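Local coordinates for galactonate dehydratase (Zobellia galactanivorans, PDB 5OLC), which belongs to the enolase superfamily, whose members pair an N-terminal capping domain with a C-terminal barrel of the TIM type, at residues Y239-G253 with L265-D277. Residues are numbered along the deposited sequence; the frame is centred on the assembly and turned at random.
Sequences YKRLRQNTTIPISGG and LFDKDCVDIAQPD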
loop_
_atom_site.group_PDB
_atom_site.type_symbol
_atom_site.label_atom_id
_atom_site.label_comp_id
_atom_site.label_asym_id
_atom_site.label_seq_id
_atom_site.Cartn_x
_atom_site.Cartn_y
_atom_site.Cartn_z
ATOM N N TYR A 239 -5.700 -4.062 -17.954
ATOM C CA TYR A 239 -6.859 -4.917 -17.680
ATOM C C TYR A 239 -7.686 -4.273 -16.559
ATOM O O TYR A 239 -8.856 -3.946 -16.776
ATOM C CB TYR A 239 -6.393 -6.331 -17.250
ATOM C CG TYR A 239 -6.268 -7.345 -18.374
ATOM C CD1 TYR A 239 -7.361 -8.109 -18.774
ATOM C CD2 TYR A 239 -5.040 -7.605 -18.973
ATOM C CE1 TYR A 239 -7.251 -9.056 -19.793
ATOM C CE2 TYR A 239 -4.919 -8.538 -20.007
ATOM C CZ TYR A 239 -6.031 -9.265 -20.413
ATOM O OH TYR A 239 -5.927 -10.195 -21.428
ATOM N N LYS A 240 -7.038 -4.028 -15.382
ATOM C CA LYS A 240 -7.641 -3.410 -14.194
ATOM C C LYS A 240 -8.351 -2.094 -14.512
ATOM O O LYS A 240 -9.496 -1.919 -14.089
ATOM C CB LYS A 240 -6.609 -3.211 -13.064
ATOM C CG LYS A 240 -7.272 -2.932 -11.712
ATOM C CD LYS A 240 -6.285 -2.775 -10.576
ATOM C CE LYS A 240 -7.015 -2.700 -9.255
ATOM N NZ LYS A 240 -6.151 -3.119 -8.119
ATOM N N ARG A 241 -7.671 -1.178 -15.257
ATOM C CA ARG A 241 -8.205 0.131 -15.672
ATOM C C ARG A 241 -9.438 -0.052 -16.573
ATOM O O ARG A 241 -10.449 0.619 -16.378
ATOM C CB ARG A 241 -7.138 0.943 -16.433
ATOM C CG ARG A 241 -6.151 1.782 -15.605
ATOM C CD ARG A 241 -5.391 2.817 -16.460
ATOM N NE ARG A 241 -4.823 2.245 -17.692
ATOM C CZ ARG A 241 -3.549 1.898 -17.866
ATOM N NH1 ARG A 241 -2.662 2.086 -16.893
ATOM N NH2 ARG A 241 -3.149 1.372 -19.018
ATOM N N LEU A 242 -9.344 -0.968 -17.553
ATOM C CA LEU A 242 -10.414 -1.265 -18.506
ATOM C C LEU A 242 -11.662 -1.742 -17.784
ATOM O O LEU A 242 -12.766 -1.295 -18.106
ATOM C CB LEU A 242 -9.943 -2.296 -19.537
ATOM C CG LEU A 242 -10.855 -2.542 -20.723
ATOM C CD1 LEU A 242 -11.089 -1.293 -21.516
ATOM C CD2 LEU A 242 -10.264 -3.533 -21.622
ATOM N N ARG A 243 -11.472 -2.605 -16.772
ATOM C CA ARG A 243 -12.520 -3.150 -15.910
ATOM C C ARG A 243 -13.235 -2.002 -15.170
ATOM O O ARG A 243 -14.460 -2.024 -15.033
ATOM C CB ARG A 243 -11.873 -4.107 -14.898
ATOM C CG ARG A 243 -12.686 -5.343 -14.588
ATOM C CD ARG A 243 -12.042 -6.086 -13.453
ATOM N NE ARG A 243 -12.989 -6.973 -12.783
ATOM C CZ ARG A 243 -12.727 -7.596 -11.643
ATOM N NH1 ARG A 243 -11.565 -7.414 -11.033
ATOM N NH2 ARG A 243 -13.631 -8.404 -11.097
ATOM N N GLN A 244 -12.459 -0.985 -14.729
ATOM C CA GLN A 244 -12.939 0.199 -14.006
ATOM C C GLN A 244 -13.699 1.163 -14.914
ATOM O O GLN A 244 -14.613 1.832 -14.442
ATOM C CB GLN A 244 -11.767 0.937 -13.321
ATOM C CG GLN A 244 -11.208 0.208 -12.096
ATOM C CD GLN A 244 -9.892 0.733 -11.546
ATOM O OE1 GLN A 244 -9.169 1.514 -12.180
ATOM N NE2 GLN A 244 -9.537 0.277 -10.350
ATOM N N ASN A 245 -13.331 1.233 -16.206
ATOM C CA ASN A 245 -13.910 2.171 -17.170
ATOM C C ASN A 245 -14.994 1.586 -18.115
ATOM O O ASN A 245 -15.595 2.351 -18.880
ATOM C CB ASN A 245 -12.789 2.838 -17.966
ATOM C CG ASN A 245 -12.150 4.016 -17.252
ATOM O OD1 ASN A 245 -12.010 5.097 -17.829
ATOM N ND2 ASN A 245 -11.630 3.826 -16.036
ATOM N N THR A 246 -15.289 0.262 -18.033
ATOM C CA THR A 246 -16.354 -0.339 -18.843
ATOM C C THR A 246 -17.270 -1.265 -18.015
ATOM O O THR A 246 -16.858 -1.819 -16.988
ATOM C CB THR A 246 -15.818 -1.009 -20.121
ATOM O OG1 THR A 246 -16.918 -1.229 -21.009
ATOM C CG2 THR A 246 -15.086 -2.326 -19.862
ATOM N N THR A 247 -18.523 -1.409 -18.476
ATOM C CA THR A 247 -19.530 -2.266 -17.844
ATOM C C THR A 247 -19.372 -3.720 -18.299
ATOM O O THR A 247 -19.724 -4.628 -17.544
ATOM C CB THR A 247 -20.955 -1.732 -18.068
ATOM O OG1 THR A 247 -21.298 -1.805 -19.453
ATOM C CG2 THR A 247 -21.139 -0.314 -17.555
ATOM N N ILE A 248 -18.841 -3.937 -19.532
ATOM C CA ILE A 248 -18.609 -5.259 -20.140
ATOM C C ILE A 248 -17.573 -6.056 -19.317
ATOM O O ILE A 248 -16.444 -5.577 -19.159
ATOM C CB ILE A 248 -18.187 -5.152 -21.637
ATOM C CG1 ILE A 248 -19.142 -4.248 -22.450
ATOM C CG2 ILE A 248 -18.046 -6.549 -22.264
ATOM C CD1 ILE A 248 -18.604 -3.790 -23.814
ATOM N N PRO A 249 -17.929 -7.262 -18.803
ATOM C CA PRO A 249 -16.963 -8.051 -18.014
ATOM C C PRO A 249 -15.699 -8.410 -18.785
ATOM O O PRO A 249 -15.760 -8.657 -19.985
ATOM C CB PRO A 249 -17.760 -9.287 -17.605
ATOM C CG PRO A 249 -19.171 -8.866 -17.704
ATOM C CD PRO A 249 -19.224 -7.955 -18.882
ATOM N N ILE A 250 -14.546 -8.360 -18.102
ATOM C CA ILE A 250 -13.223 -8.574 -18.695
ATOM C C ILE A 250 -12.725 -9.995 -18.463
ATOM O O ILE A 250 -12.637 -10.449 -17.321
ATOM C CB ILE A 250 -12.220 -7.474 -18.214
ATOM C CG1 ILE A 250 -12.749 -6.024 -18.477
ATOM C CG2 ILE A 250 -10.807 -7.673 -18.768
ATOM C CD1 ILE A 250 -13.095 -5.597 -19.964
ATOM N N SER A 251 -12.431 -10.692 -19.569
ATOM C CA SER A 251 -11.928 -12.065 -19.611
ATOM C C SER A 251 -10.458 -12.071 -19.946
ATOM O O SER A 251 -9.999 -11.202 -20.690
ATOM C CB SER A 251 -12.658 -12.859 -20.681
ATOM O OG SER A 251 -13.626 -13.719 -20.111
ATOM N N GLY A 252 -9.742 -13.071 -19.439
ATOM C CA GLY A 252 -8.315 -13.210 -19.704
ATOM C C GLY A 252 -7.655 -14.340 -18.957
ATOM O O GLY A 252 -8.187 -14.826 -17.962
ATOM N N GLY A 253 -6.494 -14.750 -19.440
ATOM C CA GLY A 253 -5.729 -15.816 -18.818
ATOM C C GLY A 253 -5.367 -16.916 -19.779
ATOM O O GLY A 253 -4.705 -17.869 -19.366
ATOM N N LEU A 265 -2.301 -12.924 -11.489
ATOM C CA LEU A 265 -3.373 -12.296 -12.260
ATOM C C LEU A 265 -4.504 -11.826 -11.329
ATOM O O LEU A 265 -4.985 -10.698 -11.456
ATOM C CB LEU A 265 -3.911 -13.265 -13.339
ATOM C CG LEU A 265 -5.069 -12.745 -14.227
ATOM C CD1 LEU A 265 -4.565 -11.888 -15.337
ATOM C CD2 LEU A 265 -5.866 -13.875 -14.784
ATOM N N PHE A 266 -4.894 -12.687 -10.382
ATOM C CA PHE A 266 -5.964 -12.403 -9.431
ATOM C C PHE A 266 -5.587 -11.341 -8.391
ATOM O O PHE A 266 -6.478 -10.613 -7.931
ATOM C CB PHE A 266 -6.436 -13.697 -8.723
ATOM C CG PHE A 266 -6.986 -14.813 -9.588
ATOM C CD1 PHE A 266 -7.866 -14.543 -10.637
ATOM C CD2 PHE A 266 -6.702 -16.138 -9.296
ATOM C CE1 PHE A 266 -8.395 -15.577 -11.409
ATOM C CE2 PHE A 266 -7.247 -17.171 -10.061
ATOM C CZ PHE A 266 -8.090 -16.884 -11.113
ATOM N N ASP A 267 -4.280 -11.260 -8.011
ATOM C CA ASP A 267 -3.787 -10.305 -7.021
ATOM C C ASP A 267 -3.926 -8.894 -7.509
ATOM O O ASP A 267 -3.988 -7.968 -6.698
ATOM C CB ASP A 267 -2.314 -10.575 -6.680
ATOM C CG ASP A 267 -2.064 -11.574 -5.569
ATOM O OD1 ASP A 267 -3.034 -12.002 -4.918
ATOM O OD2 ASP A 267 -0.904 -11.902 -5.332
ATOM N N LYS A 268 -3.974 -8.725 -8.834
ATOM C CA LYS A 268 -4.061 -7.424 -9.467
ATOM C C LYS A 268 -5.487 -7.070 -9.924
ATOM O O LYS A 268 -5.655 -6.093 -10.656
ATOM C CB LYS A 268 -3.032 -7.316 -10.608
ATOM C CG LYS A 268 -1.583 -7.546 -10.192
ATOM C CD LYS A 268 -0.598 -6.749 -11.062
ATOM C CE LYS A 268 -0.106 -5.454 -10.427
ATOM N NZ LYS A 268 1.381 -5.389 -10.351
ATOM N N ASP A 269 -6.515 -7.836 -9.482
ATOM C CA ASP A 269 -7.945 -7.613 -9.796
ATOM C C ASP A 269 -8.218 -7.316 -11.312
ATOM O O ASP A 269 -9.050 -6.459 -11.651
ATOM C CB ASP A 269 -8.525 -6.503 -8.880
ATOM C CG ASP A 269 -9.928 -6.750 -8.324
ATOM O OD1 ASP A 269 -10.364 -7.936 -8.293
ATOM O OD2 ASP A 269 -10.594 -5.757 -7.915
ATOM N N CYS A 270 -7.512 -8.058 -12.204
ATOM C CA CYS A 270 -7.542 -7.911 -13.659
ATOM C C CYS A 270 -8.838 -8.341 -14.323
ATOM O O CYS A 270 -9.400 -7.587 -15.129
ATOM C CB CYS A 270 -6.358 -8.638 -14.286
ATOM S SG CYS A 270 -4.764 -8.222 -13.554
ATOM N N VAL A 271 -9.263 -9.590 -14.051
ATOM C CA VAL A 271 -10.391 -10.199 -14.734
ATOM C C VAL A 271 -11.625 -10.461 -13.862
ATOM O O VAL A 271 -11.537 -10.618 -12.639
ATOM C CB VAL A 271 -9.945 -11.500 -15.460
ATOM C CG1 VAL A 271 -8.930 -11.196 -16.550
ATOM C CG2 VAL A 271 -9.408 -12.551 -14.490
ATOM N N ASP A 272 -12.778 -10.529 -14.549
ATOM C CA ASP A 272 -14.080 -10.904 -14.031
ATOM C C ASP A 272 -14.192 -12.430 -14.219
ATOM O O ASP A 272 -14.772 -13.110 -13.366
ATOM C CB ASP A 272 -15.195 -10.184 -14.816
ATOM C CG ASP A 272 -15.411 -8.751 -14.407
ATOM O OD1 ASP A 272 -15.891 -8.520 -13.270
ATOM O OD2 ASP A 272 -15.139 -7.861 -15.226
ATOM N N ILE A 273 -13.617 -12.954 -15.340
ATOM C CA ILE A 273 -13.597 -14.379 -15.736
ATOM C C ILE A 273 -12.172 -14.801 -16.062
ATOM O O ILE A 273 -11.540 -14.178 -16.920
ATOM C CB ILE A 273 -14.499 -14.663 -16.980
ATOM C CG1 ILE A 273 -15.937 -14.155 -16.817
ATOM C CG2 ILE A 273 -14.478 -16.130 -17.354
ATOM C CD1 ILE A 273 -16.288 -13.124 -17.767
ATOM N N ALA A 274 -11.688 -15.887 -15.432
ATOM C CA ALA A 274 -10.355 -16.437 -15.692
ATOM C C ALA A 274 -10.496 -17.561 -16.717
ATOM O O ALA A 274 -11.355 -18.426 -16.551
ATOM C CB ALA A 274 -9.746 -16.968 -14.408
ATOM N N GLN A 275 -9.686 -17.536 -17.793
ATOM C CA GLN A 275 -9.808 -18.523 -18.858
ATOM C C GLN A 275 -8.546 -19.373 -19.050
ATOM O O GLN A 275 -7.902 -19.252 -20.094
ATOM C CB GLN A 275 -10.268 -17.861 -20.184
ATOM C CG GLN A 275 -11.625 -17.176 -20.079
ATOM C CD GLN A 275 -12.399 -17.053 -21.366
ATOM O OE1 GLN A 275 -12.953 -15.994 -21.673
ATOM N NE2 GLN A 275 -12.561 -18.153 -22.093
ATOM N N PRO A 276 -8.179 -20.279 -18.104
ATOM C CA PRO A 276 -6.998 -21.135 -18.351
ATOM C C PRO A 276 -7.302 -22.237 -19.369
ATOM O O PRO A 276 -8.417 -22.768 -19.378
ATOM C CB PRO A 276 -6.677 -21.748 -16.975
ATOM C CG PRO A 276 -7.776 -21.348 -16.074
ATOM C CD PRO A 276 -8.835 -20.621 -16.827
ATOM N N ASP A 277 -6.332 -22.573 -20.230
ATOM C CA ASP A 277 -6.515 -23.676 -21.165
ATOM C C ASP A 277 -5.897 -24.896 -20.487
ATOM O O ASP A 277 -4.725 -24.856 -20.087
ATOM C CB ASP A 277 -5.856 -23.394 -22.530
ATOM C CG ASP A 277 -6.233 -24.381 -23.629
ATOM O OD1 ASP A 277 -5.878 -25.582 -23.504
ATOM O OD2 ASP A 277 -6.851 -23.949 -24.631
#
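Asp272 OD1 is gripped twice by the guanidinium of Arg243. Arg243 NH2 binds Asp272 OD1 at 3.1 Å, and NE adds a weak bond. NH2 reaches OD1 from above the carboxylate plane, while OD1 lies at the guanidinium edge, with the two planes 82° apart. Asp272 OD2 offers its anti lone pair to Ile250 N at 3.0 Å, a nearly straight bond, and also takes a weak bond from Arg243 NE. CG of Asp272 stands anti to its own carbonyl carbon (chi1 -79°), which brings the carboxylate to Ile250 N and the Arg243 guanidinium.

Arg243 leaves helix 236-245 with its chain extended from CG to NE. Arg243 NH1 meets Asp269 O at 2.8 Å from above the carbonyl plane, and forms a salt bridge to Asp269 OD1 whose hydrogen bond is weak. Val271 O sits over one guanidinium face. Asp269 OD1 also pairs with Arg241 of a neighbouring subunit.

Next to this network, strands 250-252 and 273-274 run parallel. Ile250 O receives Asp272 N at 2.8 Å and, weakly, Ile273 N. Gly252 N then donates to Ile273 O at 3.3 Å, and Gly252 O accepts Gln275 N at 3.1 Å. Val271 CG1 packs 3.5 Å from Gly252 N and also touches Tyr239 CD1. The strands belong to the beta-alpha-beta unit 250-252, 258-267, 273-274 of the barrel.

One arginine thus ties helix 236-245 to the loop leading into strand 273-274. Asp272 and Asp269 probably offset the like charges of Arg243 and of Arg241 of the neighbouring subunit, with Asp269 shared between them, so the ionic network crosses the subunit interface.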